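Long-range contact in mutual gliding-motility protein MglA (Myxococcus xanthus DK 1622, PDB 6H17), which binds and hydrolyses GTP as a small Ras-like GTPase, acting as an intracellular switch that sets the direction and speed of gliding in both motility systems: residues A[27-36]-A[170-180]. Numbering follows the deposited sequence.
Sequences TNLQYIYNKT and APTGVGVFDTL. With GSP (5'-guanosine-diphosphate-monothiophosphate), chain C.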
loop_
_atom_site.group_PDB
_atom_site.type_symbol
_atom_site.label_atom_id
_atom_site.label_comp_id
_atom_site.label_asym_id
_atom_site.label_seq_id
_atom_site.Cartn_x
_atom_site.Cartn_y
_atom_site.Cartn_z
ATOM N N THR A 27 0.250 9.158 -5.410
ATOM C CA THR A 27 -0.698 10.203 -5.018
ATOM C C THR A 27 -1.237 9.951 -3.618
ATOM O O THR A 27 -1.411 10.896 -2.837
ATOM C CB THR A 27 -1.846 10.237 -6.024
ATOM O OG1 THR A 27 -1.346 10.539 -7.328
ATOM C CG2 THR A 27 -2.865 11.322 -5.678
ATOM N N ASN A 28 -1.497 8.687 -3.268
ATOM C CA ASN A 28 -1.912 8.373 -1.905
ATOM C C ASN A 28 -0.892 8.894 -0.896
ATOM O O ASN A 28 -1.244 9.554 0.087
ATOM C CB ASN A 28 -2.085 6.856 -1.716
ATOM C CG ASN A 28 -3.515 6.368 -1.932
ATOM O OD1 ASN A 28 -4.273 6.243 -0.973
ATOM N ND2 ASN A 28 -3.860 6.033 -3.157
ATOM N N LEU A 29 0.388 8.548 -1.086
ATOM C CA LEU A 29 1.414 8.981 -0.130
ATOM C C LEU A 29 1.581 10.497 -0.109
ATOM O O LEU A 29 1.856 11.076 0.947
ATOM C CB LEU A 29 2.742 8.281 -0.390
ATOM C CG LEU A 29 2.925 6.955 0.351
ATOM C CD1 LEU A 29 1.927 5.903 -0.064
ATOM C CD2 LEU A 29 4.355 6.443 0.204
ATOM N N GLN A 30 1.435 11.155 -1.258
ATOM C CA GLN A 30 1.533 12.616 -1.291
ATOM C C GLN A 30 0.432 13.248 -0.454
ATOM O O GLN A 30 0.675 14.205 0.295
ATOM C CB GLN A 30 1.482 13.116 -2.741
ATOM C CG GLN A 30 2.734 12.760 -3.518
ATOM C CD GLN A 30 2.685 12.979 -5.032
ATOM O OE1 GLN A 30 1.633 12.912 -5.685
ATOM N NE2 GLN A 30 3.867 13.202 -5.604
ATOM N N TYR A 31 -0.803 12.743 -0.564
ATOM C CA TYR A 31 -1.896 13.287 0.230
ATOM C C TYR A 31 -1.653 13.022 1.711
ATOM O O TYR A 31 -1.821 13.915 2.553
ATOM C CB TYR A 31 -3.236 12.672 -0.204
ATOM C CG TYR A 31 -4.392 13.354 0.490
ATOM C CD1 TYR A 31 -4.937 14.509 -0.039
ATOM C CD2 TYR A 31 -4.871 12.897 1.715
ATOM C CE1 TYR A 31 -5.936 15.189 0.622
ATOM C CE2 TYR A 31 -5.899 13.559 2.362
ATOM C CZ TYR A 31 -6.411 14.703 1.816
ATOM O OH TYR A 31 -7.419 15.402 2.451
ATOM N N ILE A 32 -1.255 11.792 2.054
ATOM C CA ILE A 32 -0.946 11.456 3.448
ATOM C C ILE A 32 0.109 12.413 3.996
ATOM O O ILE A 32 -0.033 12.976 5.094
ATOM C CB ILE A 32 -0.507 9.989 3.568
ATOM C CG1 ILE A 32 -1.672 9.059 3.225
ATOM C CG2 ILE A 32 -0.015 9.700 4.977
ATOM C CD1 ILE A 32 -1.247 7.622 2.934
ATOM N N TYR A 33 1.192 12.605 3.259
ATOM C CA TYR A 33 2.227 13.519 3.726
ATOM C C TYR A 33 1.681 14.929 3.896
ATOM O O TYR A 33 1.931 15.593 4.912
ATOM C CB TYR A 33 3.408 13.520 2.756
ATOM C CG TYR A 33 4.459 14.513 3.163
ATOM C CD1 TYR A 33 5.309 14.257 4.231
ATOM C CD2 TYR A 33 4.586 15.718 2.503
ATOM C CE1 TYR A 33 6.254 15.179 4.633
ATOM C CE2 TYR A 33 5.540 16.643 2.888
ATOM C CZ TYR A 33 6.367 16.350 3.949
ATOM O OH TYR A 33 7.328 17.272 4.349
ATOM N N ASN A 34 0.943 15.415 2.902
ATOM C CA ASN A 34 0.507 16.804 2.941
ATOM C C ASN A 34 -0.421 17.070 4.113
ATOM O O ASN A 34 -0.409 18.174 4.684
ATOM C CB ASN A 34 -0.193 17.170 1.629
ATOM C CG ASN A 34 0.758 17.280 0.471
ATOM O OD1 ASN A 34 1.962 17.387 0.653
ATOM N ND2 ASN A 34 0.213 17.273 -0.742
ATOM N N LYS A 35 -1.266 16.103 4.456
ATOM C CA LYS A 35 -2.333 16.308 5.421
ATOM C C LYS A 35 -2.078 15.697 6.793
ATOM O O LYS A 35 -2.939 15.811 7.670
ATOM C CB LYS A 35 -3.668 15.823 4.851
ATOM C CG LYS A 35 -4.113 16.595 3.643
ATOM C CD LYS A 35 -4.312 18.066 3.909
ATOM C CE LYS A 35 -4.848 18.741 2.657
ATOM N NZ LYS A 35 -5.833 19.797 2.988
ATOM N N THR A 36 -0.925 15.112 7.035
ATOM C CA THR A 36 -0.602 14.594 8.356
ATOM C C THR A 36 0.080 15.683 9.160
ATOM O O THR A 36 0.865 16.469 8.632
ATOM C CB THR A 36 0.300 13.366 8.225
ATOM O OG1 THR A 36 -0.457 12.308 7.648
ATOM C CG2 THR A 36 0.819 12.905 9.572
ATOM N N ALA A 170 -7.734 9.816 -4.848
ATOM C CA ALA A 170 -6.525 10.102 -4.080
ATOM C C ALA A 170 -6.102 11.568 -4.126
ATOM O O ALA A 170 -5.661 12.082 -3.078
ATOM C CB ALA A 170 -5.391 9.159 -4.496
ATOM N N PRO A 171 -6.179 12.291 -5.247
ATOM C CA PRO A 171 -5.686 13.677 -5.255
ATOM C C PRO A 171 -6.435 14.586 -4.307
ATOM O O PRO A 171 -5.858 15.571 -3.826
ATOM C CB PRO A 171 -5.855 14.115 -6.717
ATOM C CG PRO A 171 -5.806 12.819 -7.483
ATOM C CD PRO A 171 -6.519 11.823 -6.602
ATOM N N THR A 172 -7.715 14.319 -4.053
ATOM C CA THR A 172 -8.514 15.146 -3.158
ATOM C C THR A 172 -8.644 14.543 -1.767
ATOM O O THR A 172 -9.245 15.169 -0.882
ATOM C CB THR A 172 -9.903 15.386 -3.735
ATOM O OG1 THR A 172 -10.562 14.116 -3.824
ATOM C CG2 THR A 172 -9.837 16.059 -5.117
ATOM N N GLY A 173 -8.091 13.364 -1.551
ATOM C CA GLY A 173 -8.092 12.720 -0.264
ATOM C C GLY A 173 -9.244 11.784 0.019
ATOM O O GLY A 173 -9.237 11.137 1.080
ATOM N N VAL A 174 -10.232 11.668 -0.869
ATOM C CA VAL A 174 -11.362 10.782 -0.581
ATOM C C VAL A 174 -10.819 9.384 -0.326
ATOM O O VAL A 174 -10.093 8.828 -1.162
ATOM C CB VAL A 174 -12.364 10.784 -1.728
ATOM C CG1 VAL A 174 -13.486 9.784 -1.422
ATOM C CG2 VAL A 174 -12.930 12.168 -2.011
ATOM N N GLY A 175 -11.140 8.810 0.840
ATOM C CA GLY A 175 -10.774 7.441 1.172
ATOM C C GLY A 175 -9.330 7.207 1.575
ATOM O O GLY A 175 -8.985 6.082 1.946
ATOM N N VAL A 176 -8.463 8.207 1.491
ATOM C CA VAL A 176 -7.034 7.954 1.651
ATOM C C VAL A 176 -6.674 7.601 3.093
ATOM O O VAL A 176 -5.993 6.595 3.353
ATOM C CB VAL A 176 -6.222 9.146 1.117
ATOM C CG1 VAL A 176 -4.734 9.022 1.462
ATOM C CG2 VAL A 176 -6.410 9.300 -0.377
ATOM N N PHE A 177 -7.070 8.428 4.053
ATOM C CA PHE A 177 -6.768 8.096 5.437
ATOM C C PHE A 177 -7.544 6.875 5.913
ATOM O O PHE A 177 -7.006 6.092 6.719
ATOM C CB PHE A 177 -6.989 9.300 6.373
ATOM C CG PHE A 177 -5.880 10.300 6.344
ATOM C CD1 PHE A 177 -4.619 9.962 6.785
ATOM C CD2 PHE A 177 -6.100 11.590 5.908
ATOM C CE1 PHE A 177 -3.586 10.894 6.778
ATOM C CE2 PHE A 177 -5.072 12.522 5.895
ATOM C CZ PHE A 177 -3.807 12.151 6.319
ATOM N N ASP A 178 -8.771 6.672 5.459
ATOM C CA ASP A 178 -9.494 5.470 5.879
ATOM C C ASP A 178 -8.763 4.208 5.437
ATOM O O ASP A 178 -8.688 3.222 6.182
ATOM C CB ASP A 178 -10.917 5.451 5.330
ATOM C CG ASP A 178 -11.854 6.370 6.076
ATOM O OD1 ASP A 178 -11.475 6.934 7.132
ATOM O OD2 ASP A 178 -12.998 6.500 5.597
ATOM N N THR A 179 -8.241 4.206 4.212
ATOM C CA THR A 179 -7.496 3.053 3.706
ATOM C C THR A 179 -6.272 2.795 4.570
ATOM O O THR A 179 -6.016 1.656 4.990
ATOM C CB THR A 179 -7.063 3.319 2.263
ATOM O OG1 THR A 179 -8.190 3.473 1.395
ATOM C CG2 THR A 179 -6.209 2.200 1.694
ATOM N N LEU A 180 -5.485 3.845 4.820
ATOM C CA LEU A 180 -4.265 3.712 5.607
ATOM C C LEU A 180 -4.571 3.230 7.019
ATOM O O LEU A 180 -3.899 2.327 7.538
ATOM C CB LEU A 180 -3.555 5.059 5.651
ATOM C CG LEU A 180 -2.323 5.130 6.583
ATOM C CD1 LEU A 180 -1.224 4.200 6.080
ATOM C CD2 LEU A 180 -1.805 6.568 6.682
HETATM P PG GSP C . 3.560 4.321 -11.036
HETATM O O3B GSP C . 2.129 5.112 -10.785
HETATM S S1G GSP C . 3.873 4.409 -12.883
HETATM O O2G GSP C . 4.590 5.043 -10.143
HETATM O O3G GSP C . 3.331 2.899 -10.513
HETATM P PB GSP C . 1.373 5.549 -9.463
HETATM O O1B GSP C . 0.434 4.486 -9.030
HETATM O O2B GSP C . 2.334 6.028 -8.441
HETATM P PA GSP C . 0.420 8.282 -9.545
HETATM O O1A GSP C . 0.012 8.352 -8.150
HETATM O O2A GSP C . 1.647 8.977 -9.943
HETATM O O3A GSP C . 0.484 6.768 -10.029
HETATM O "O5'" GSP C . -0.834 8.784 -10.395
HETATM C "C5'" GSP C . -0.788 8.776 -11.813
HETATM C "C4'" GSP C . -1.720 9.842 -12.378
HETATM O "O4'" GSP C . -3.077 9.549 -11.990
HETATM C "C3'" GSP C . -1.407 11.214 -11.842
HETATM O "O3'" GSP C . -1.579 12.176 -12.870
HETATM C "C2'" GSP C . -2.432 11.463 -10.737
HETATM O "O2'" GSP C . -2.749 12.802 -10.496
HETATM C "C1'" GSP C . -3.617 10.670 -11.308
HETATM N N9 GSP C . -4.570 10.212 -10.306
HETATM C C8 GSP C . -4.266 9.508 -9.181
HETATM N N7 GSP C . -5.394 9.257 -8.486
HETATM C C5 GSP C . -6.429 9.815 -9.190
HETATM C C6 GSP C . -7.801 9.889 -8.957
HETATM O O6 GSP C . -8.396 9.393 -7.970
HETATM N N1 GSP C . -8.531 10.558 -9.889
HETATM C C2 GSP C . -7.975 11.118 -11.011
HETATM N N2 GSP C . -8.761 11.736 -11.875
HETATM N N3 GSP C . -6.645 11.066 -11.256
HETATM C C4 GSP C . -5.915 10.418 -10.329
HETATM O O HOH W 1 -4.151 5.333 1.648
#
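Tyr31 lies with one ring face on the backbone of Gly173, whose CA stands 3.3 Å from the centroid of the Tyr31 ring in a CH-pi contact 12° off the normal; Lys35 CG covers the other face, toward the rim. The Phe177 ring is met at its edge by Lys35 CB and by Thr36 OG1, the latter 3.5 Å from Phe177 CE1; that hydroxyl donates to Ile32 O and only packs against the ring. Between the two rings the approach is oblique, with planes at 64° and Tyr31 CE2 3.8 Å from Phe177 CE2. With CG anti to the backbone N (chi1 -173°), Tyr31 places its ring against residues 170-173, and Gly173, at a positive phi, lets it lie on CA. An alanine in place of Tyr31 is likely to leave Gly173 CA without its aromatic face and to open a gap beside Val176 and Phe177. Deeper in, Val176 CG1 presses on Ile32 CG1 at 3.5 Å, and Leu180 CD2 meets the end of Ile32. No direct hydrogen bond joins the segments; instead a water donates to both Asn28 OD1 and Val176 O, while Asn28 ND2 is held by Gly24 O and Gln139. Thr27 grips the alpha-phosphate oxygen O1A through N and OG1 and rests CG2 on Ala170 CB; Ala170 N, also hydrogen-bonded to Asn141 OD1, bonds weakly to guanine O6. A phosphate-binding residue thus sits beside one approaching the base. Residues 27-35 of helix 25-35, following the P-loop, cross residues 176-180 of helix 176-193 at about a right angle, with Ile32 and Leu180 both packed on strands 10-18, 52-62 and 71-78.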